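Long-range contacts in SsDNA-binding protein essential for mitochondrial genome maintenance (Saccharomyces cerevisiae, PDB 6CQK), which binds single-stranded DNA preferentially and cooperatively, takes part in mitochondrial DNA replication and stimulates the PIF1 helicase: residues Tyr45-Phe50 and Leu90-Lys95; Tyr69-Ala74 and Gln94-Leu99. All blocks are in the same frame, centred on the assembly; numbering follows the deposited sequence.

Interaction 1: residues Tyr45-Phe50 and Leu90-Lys95; sequences YNITVF and LSLVQK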
loop_
_atom_site.group_PDB
_atom_site.type_symbol
_atom_site.label_atom_id
_atom_site.label_comp_id
_atom_site.label_asym_id
_atom_site.label_seq_id
_atom_site.Cartn_x
_atom_site.Cartn_y
_atom_site.Cartn_z
ATOM N N TYR A 45 2.483 -17.289 2.756
ATOM C CA TYR A 45 1.449 -16.772 1.838
ATOM C C TYR A 45 1.739 -17.362 0.502
ATOM O O TYR A 45 2.907 -17.326 0.071
ATOM C CB TYR A 45 1.518 -15.249 1.729
ATOM C CG TYR A 45 1.122 -14.515 2.980
ATOM C CD1 TYR A 45 -0.191 -14.523 3.412
ATOM C CD2 TYR A 45 2.063 -13.780 3.741
ATOM C CE1 TYR A 45 -0.567 -13.836 4.601
ATOM C CE2 TYR A 45 1.700 -13.121 4.925
ATOM C CZ TYR A 45 0.385 -13.156 5.358
ATOM O OH TYR A 45 -0.062 -12.485 6.460
ATOM N N ASN A 46 0.728 -17.978 -0.106
ATOM C CA ASN A 46 0.902 -18.605 -1.395
ATOM C C ASN A 46 0.453 -17.674 -2.480
ATOM O O ASN A 46 -0.674 -17.138 -2.434
ATOM C CB ASN A 46 0.091 -19.853 -1.465
ATOM C CG ASN A 46 0.472 -20.820 -0.366
ATOM O OD1 ASN A 46 1.639 -21.264 -0.277
ATOM N ND2 ASN A 46 -0.486 -21.162 0.486
ATOM N N ILE A 47 1.389 -17.418 -3.375
ATOM C CA ILE A 47 1.255 -16.441 -4.417
ATOM C C ILE A 47 1.009 -17.172 -5.725
ATOM O O ILE A 47 1.614 -18.220 -5.964
ATOM C CB ILE A 47 2.578 -15.672 -4.615
ATOM C CG1 ILE A 47 3.047 -15.067 -3.305
ATOM C CG2 ILE A 47 2.432 -14.607 -5.691
ATOM C CD1 ILE A 47 1.997 -14.248 -2.576
ATOM N N THR A 48 0.125 -16.604 -6.553
ATOM C CA THR A 48 -0.195 -17.166 -7.831
ATOM C C THR A 48 0.251 -16.112 -8.784
ATOM O O THR A 48 0.017 -14.960 -8.559
ATOM C CB THR A 48 -1.720 -17.391 -7.945
ATOM O OG1 THR A 48 -2.160 -18.306 -6.920
ATOM C CG2 THR A 48 -2.081 -17.965 -9.272
ATOM N N VAL A 49 0.877 -16.519 -9.863
ATOM C CA VAL A 49 1.322 -15.604 -10.897
ATOM C C VAL A 49 0.865 -15.986 -12.313
ATOM O O VAL A 49 1.193 -17.078 -12.829
ATOM C CB VAL A 49 2.827 -15.513 -10.965
ATOM C CG1 VAL A 49 3.204 -14.264 -11.739
ATOM C CG2 VAL A 49 3.437 -15.472 -9.559
ATOM N N PHE A 50 0.047 -15.112 -12.907
ATOM C CA PHE A 50 -0.321 -15.253 -14.294
ATOM C C PHE A 50 0.503 -14.319 -15.159
ATOM O O PHE A 50 0.856 -14.725 -16.248
ATOM C CB PHE A 50 -1.788 -15.012 -14.499
ATOM C CG PHE A 50 -2.660 -16.001 -13.825
ATOM C CD1 PHE A 50 -2.832 -17.251 -14.319
ATOM C CD2 PHE A 50 -3.325 -15.670 -12.672
ATOM C CE1 PHE A 50 -3.650 -18.178 -13.674
ATOM C CE2 PHE A 50 -4.156 -16.589 -12.016
ATOM C CZ PHE A 50 -4.323 -17.848 -12.531
ATOM N N LEU A 90 -7.510 -18.334 0.819
ATOM C CA LEU A 90 -7.065 -17.058 0.350
ATOM C C LEU A 90 -6.252 -17.165 -0.932
ATOM O O LEU A 90 -5.236 -17.802 -0.932
ATOM C CB LEU A 90 -6.209 -16.438 1.411
ATOM C CG LEU A 90 -5.582 -15.083 1.094
ATOM C CD1 LEU A 90 -6.608 -13.952 1.051
ATOM C CD2 LEU A 90 -4.516 -14.789 2.135
ATOM N N SER A 91 -6.692 -16.499 -2.002
ATOM C CA SER A 91 -5.980 -16.463 -3.236
ATOM C C SER A 91 -5.309 -15.136 -3.307
ATOM O O SER A 91 -5.938 -14.109 -3.047
ATOM C CB SER A 91 -6.933 -16.542 -4.384
ATOM O OG SER A 91 -6.261 -16.144 -5.554
ATOM N N LEU A 92 -4.051 -15.150 -3.740
ATOM C CA LEU A 92 -3.202 -13.958 -3.812
ATOM C C LEU A 92 -2.529 -13.991 -5.136
ATOM O O LEU A 92 -1.629 -14.823 -5.365
ATOM C CB LEU A 92 -2.147 -13.986 -2.776
ATOM C CG LEU A 92 -2.555 -13.679 -1.345
ATOM C CD1 LEU A 92 -1.362 -13.928 -0.456
ATOM C CD2 LEU A 92 -3.028 -12.255 -1.160
ATOM N N VAL A 93 -3.024 -13.152 -6.055
ATOM C CA VAL A 93 -2.557 -13.175 -7.422
ATOM C C VAL A 93 -1.659 -12.023 -7.615
ATOM O O VAL A 93 -2.050 -10.879 -7.343
ATOM C CB VAL A 93 -3.721 -13.114 -8.391
ATOM C CG1 VAL A 93 -3.195 -12.962 -9.797
ATOM C CG2 VAL A 93 -4.528 -14.395 -8.259
ATOM N N GLN A 94 -0.424 -12.314 -8.002
ATOM C CA GLN A 94 0.646 -11.311 -8.017
ATOM C C GLN A 94 0.387 -10.199 -9.031
ATOM O O GLN A 94 -0.008 -10.480 -10.116
ATOM C CB GLN A 94 1.973 -11.996 -8.311
ATOM C CG GLN A 94 3.149 -11.052 -8.349
ATOM C CD GLN A 94 4.486 -11.751 -8.458
ATOM O OE1 GLN A 94 4.748 -12.734 -7.768
ATOM N NE2 GLN A 94 5.333 -11.253 -9.330
ATOM N N LYS A 95 0.562 -8.940 -8.635
ATOM C CA LYS A 95 0.457 -7.771 -9.521
ATOM C C LYS A 95 1.785 -7.084 -9.768
ATOM O O LYS A 95 2.000 -6.455 -10.774
ATOM C CB LYS A 95 -0.592 -6.818 -8.945
ATOM C CG LYS A 95 -2.029 -7.307 -9.089
ATOM C CD LYS A 95 -2.186 -8.049 -10.448
ATOM C CE LYS A 95 -3.455 -8.866 -10.664
ATOM N NZ LYS A 95 -3.311 -10.009 -11.612
#
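The Phe50 ring meets Val93 at its edge, near the ring plane, with CD2 4.0 Å from Val93 CG1, while the Tyr45 ring is met obliquely by one methyl, CD1 of Leu92. Leu92 CD1 also lies 3.8 Å from Tyr45 CB. In Leu92, CG is anti to the carbonyl carbon and CD1 anti to CA, which carries Leu92 CD1 to Tyr45 and to 4.0 Å from Ile47 CD1. The amide of Gln94 runs alongside Val49, the two side chains pointing the same way; Gln94 is extended, CG anti to the backbone N, so that OE1 comes 3.5 Å from Val49 CG2 and also rests by Ile47 CG2. This buried amide is satisfied by Tyr30 OH at OE1 and by Gln54 at NE2. Two backbone hydrogen bonds join the parallel strands: Thr48 N to Leu92 O, 2.8 Å, and the straighter Gln94 N to Thr48 O, 2.7 Å with 171° at the hydrogen. Thr48 and Val93 pair on the sheet face turned away from Ile47 and Leu92. The segments, axes 51° apart, make the parallel pairing of third and fifth strands that marks the OB fold of this family. Strand 43-49 has strand 26-34 as its other neighbour, strand 89-99 has strand 67-77, helix 52-59 packs on Val49 and Gln94, and Tyr45 OH is hydrogen-bonded to Ser4 OG of the second subunit.

Interaction 2: residues Tyr69-Ala74 and Gln94-Leu99; sequences YVEADA and QKDINL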
loop_
_atom_site.group_PDB
_atom_site.type_symbol
_atom_site.label_atom_id
_atom_site.label_comp_id
_atom_site.label_asym_id
_atom_site.label_seq_id
_atom_site.Cartn_x
_atom_site.Cartn_y
_atom_site.Cartn_z
ATOM N N TYR A 69 9.422 -7.636 -2.289
ATOM C CA TYR A 69 8.217 -6.840 -1.921
ATOM C C TYR A 69 7.202 -7.154 -2.997
ATOM O O TYR A 69 7.452 -6.845 -4.149
ATOM C CB TYR A 69 8.529 -5.354 -1.851
ATOM C CG TYR A 69 7.336 -4.453 -1.866
ATOM C CD1 TYR A 69 6.802 -3.988 -3.046
ATOM C CD2 TYR A 69 6.764 -4.024 -0.702
ATOM C CE1 TYR A 69 5.725 -3.142 -3.063
ATOM C CE2 TYR A 69 5.664 -3.200 -0.708
ATOM C CZ TYR A 69 5.154 -2.757 -1.891
ATOM O OH TYR A 69 4.062 -1.901 -1.849
ATOM N N VAL A 70 6.129 -7.849 -2.634
ATOM C CA VAL A 70 5.131 -8.311 -3.584
ATOM C C VAL A 70 3.841 -7.594 -3.301
ATOM O O VAL A 70 3.488 -7.339 -2.138
ATOM C CB VAL A 70 4.864 -9.781 -3.419
ATOM C CG1 VAL A 70 3.635 -10.213 -4.203
ATOM C CG2 VAL A 70 6.099 -10.585 -3.789
ATOM N N GLU A 71 3.147 -7.207 -4.366
ATOM C CA GLU A 71 1.776 -6.713 -4.252
ATOM C C GLU A 71 0.896 -7.691 -4.996
ATOM O O GLU A 71 1.244 -8.118 -6.056
ATOM C CB GLU A 71 1.617 -5.372 -4.907
ATOM C CG GLU A 71 2.358 -4.286 -4.222
ATOM C CD GLU A 71 2.330 -2.996 -4.980
ATOM O OE1 GLU A 71 2.467 -2.948 -6.241
ATOM O OE2 GLU A 71 2.161 -2.023 -4.227
ATOM N N ALA A 72 -0.224 -8.056 -4.409
ATOM C CA ALA A 72 -1.044 -9.097 -4.972
ATOM C C ALA A 72 -2.529 -8.800 -4.737
ATOM O O ALA A 72 -2.914 -8.338 -3.661
ATOM C CB ALA A 72 -0.657 -10.473 -4.332
ATOM N N ASP A 73 -3.352 -9.139 -5.720
ATOM C CA ASP A 73 -4.796 -9.078 -5.523
ATOM C C ASP A 73 -5.251 -10.222 -4.677
ATOM O O ASP A 73 -4.844 -11.362 -4.921
ATOM C CB ASP A 73 -5.541 -9.017 -6.872
ATOM C CG ASP A 73 -5.495 -7.620 -7.451
ATOM O OD1 ASP A 73 -5.647 -6.645 -6.668
ATOM O OD2 ASP A 73 -5.198 -7.450 -8.639
ATOM N N ALA A 74 -6.061 -9.918 -3.689
ATOM C CA ALA A 74 -6.564 -10.912 -2.764
ATOM C C ALA A 74 -8.025 -11.263 -2.968
ATOM O O ALA A 74 -8.844 -10.366 -3.148
ATOM C CB ALA A 74 -6.381 -10.423 -1.326
ATOM N N GLN A 94 -0.424 -12.314 -8.002
ATOM C CA GLN A 94 0.646 -11.311 -8.017
ATOM C C GLN A 94 0.387 -10.199 -9.031
ATOM O O GLN A 94 -0.008 -10.480 -10.116
ATOM C CB GLN A 94 1.973 -11.996 -8.311
ATOM C CG GLN A 94 3.149 -11.052 -8.349
ATOM C CD GLN A 94 4.486 -11.751 -8.458
ATOM O OE1 GLN A 94 4.748 -12.734 -7.768
ATOM N NE2 GLN A 94 5.333 -11.253 -9.330
ATOM N N LYS A 95 0.562 -8.940 -8.635
ATOM C CA LYS A 95 0.457 -7.771 -9.521
ATOM C C LYS A 95 1.785 -7.084 -9.768
ATOM O O LYS A 95 2.000 -6.455 -10.774
ATOM C CB LYS A 95 -0.592 -6.818 -8.945
ATOM C CG LYS A 95 -2.029 -7.307 -9.089
ATOM C CD LYS A 95 -2.186 -8.049 -10.448
ATOM C CE LYS A 95 -3.455 -8.866 -10.664
ATOM N NZ LYS A 95 -3.311 -10.009 -11.612
ATOM N N ASP A 96 2.737 -7.284 -8.893
ATOM C CA ASP A 96 3.997 -6.631 -9.031
ATOM C C ASP A 96 5.006 -7.256 -8.144
ATOM O O ASP A 96 4.609 -7.819 -7.148
ATOM C CB ASP A 96 3.816 -5.190 -8.651
ATOM C CG ASP A 96 4.216 -4.344 -9.702
ATOM O OD1 ASP A 96 5.434 -4.305 -10.005
ATOM O OD2 ASP A 96 3.256 -3.867 -10.323
ATOM N N ILE A 97 6.276 -7.211 -8.515
ATOM C CA ILE A 97 7.296 -7.676 -7.634
ATOM C C ILE A 97 8.496 -6.792 -7.690
ATOM O O ILE A 97 8.867 -6.338 -8.748
ATOM C CB ILE A 97 7.654 -9.165 -7.843
ATOM C CG1 ILE A 97 8.810 -9.563 -6.902
ATOM C CG2 ILE A 97 7.997 -9.489 -9.261
ATOM C CD1 ILE A 97 8.864 -11.042 -6.632
ATOM N N ASN A 98 9.081 -6.532 -6.519
ATOM C CA ASN A 98 10.364 -5.852 -6.339
ATOM C C ASN A 98 11.365 -6.844 -5.716
ATOM O O ASN A 98 11.091 -7.460 -4.694
ATOM C CB ASN A 98 10.115 -4.684 -5.409
ATOM C CG ASN A 98 10.885 -3.490 -5.797
ATOM O OD1 ASN A 98 12.072 -3.456 -5.547
ATOM N ND2 ASN A 98 10.232 -2.473 -6.369
ATOM N N LEU A 99 12.490 -7.064 -6.369
ATOM C CA LEU A 99 13.538 -7.861 -5.805
ATOM C C LEU A 99 14.328 -6.904 -4.962
ATOM O O LEU A 99 14.828 -5.927 -5.472
ATOM C CB LEU A 99 14.402 -8.455 -6.886
ATOM C CG LEU A 99 15.483 -9.296 -6.268
ATOM C CD1 LEU A 99 14.907 -10.551 -5.602
ATOM C CD2 LEU A 99 16.506 -9.657 -7.319
#
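Antiparallel pairing is most regular where Tyr69 faces Asn98: Tyr69 N to Asn98 O and Asn98 N to Tyr69 O are both 2.9 Å, each with the donor in the carbonyl plane. On the face that carries these two side chains, Asn98 CB lies 4.0 Å from Tyr69 CB, and the ring and amide planes stand 77° apart. The Asn98 amide turns to another copy, where OD1 accepts from Met1 N of the third subunit, and Phe3 of that subunit meets the Tyr69 ring. On the other face Val70 and Ile97 cross obliquely in the buried interior, CG2 to CD1, with Tyr30 touching both. Near Gln94 a bulge makes the pairing irregular: Glu71 O accepts a good bond from Lys95 N, 2.8 Å, and a weak one from Asp96 N, two successive amides on one carbonyl. Glu71 and Asp96 point the same way side by side, their carboxylates turned 78° apart and Glu71 OE1 4.3 Å from Asp96 OD2; the repulsion is probably offset in part by the Tyr69 hydroxyl and the distant Lys5 amines of its own chain and the third subunit. Glu71 OE2 takes Tyr69 OH at 3.0 Å from above the carboxylate plane. An alanine at Glu71, lacking the carboxylate that accepts from Tyr69 OH, would probably leave the Tyr69 ring less firmly fixed and weaken the side-by-side contact with Asp96. On the loose solvent side, exposed Lys95, bent at chi2 (-36°), lays its aliphatic chain across Asp73 OD2 at about a right angle, while its NZ stays 4.4 Å from that oxygen, too far for a salt bridge. The extra residue opposite Glu71 makes this a classic beta bulge in the hairpin of strands 67-77 and 89-99, part of the OB fold.

Along the chain from the N terminus, residues 45-50 come first, on strand 43-49, followed by helix 52-59 and then residues 69-74 on strand 67-77. The chain then turns back into strand 89-99, whose first half closes interaction 1 across 39 intervening residues and whose second half closes interaction 2 across 19. The two loops overlap and cross rather than nest, sharing Gln94 and Lys95. Strand 89-99 therefore lies between its partners, parallel to strand 43-49 and antiparallel to strand 67-77. The contacts also touch directly: Val93 O probably accepts a hydrogen bond from Asp73 N, and Leu92 packs on Ala74.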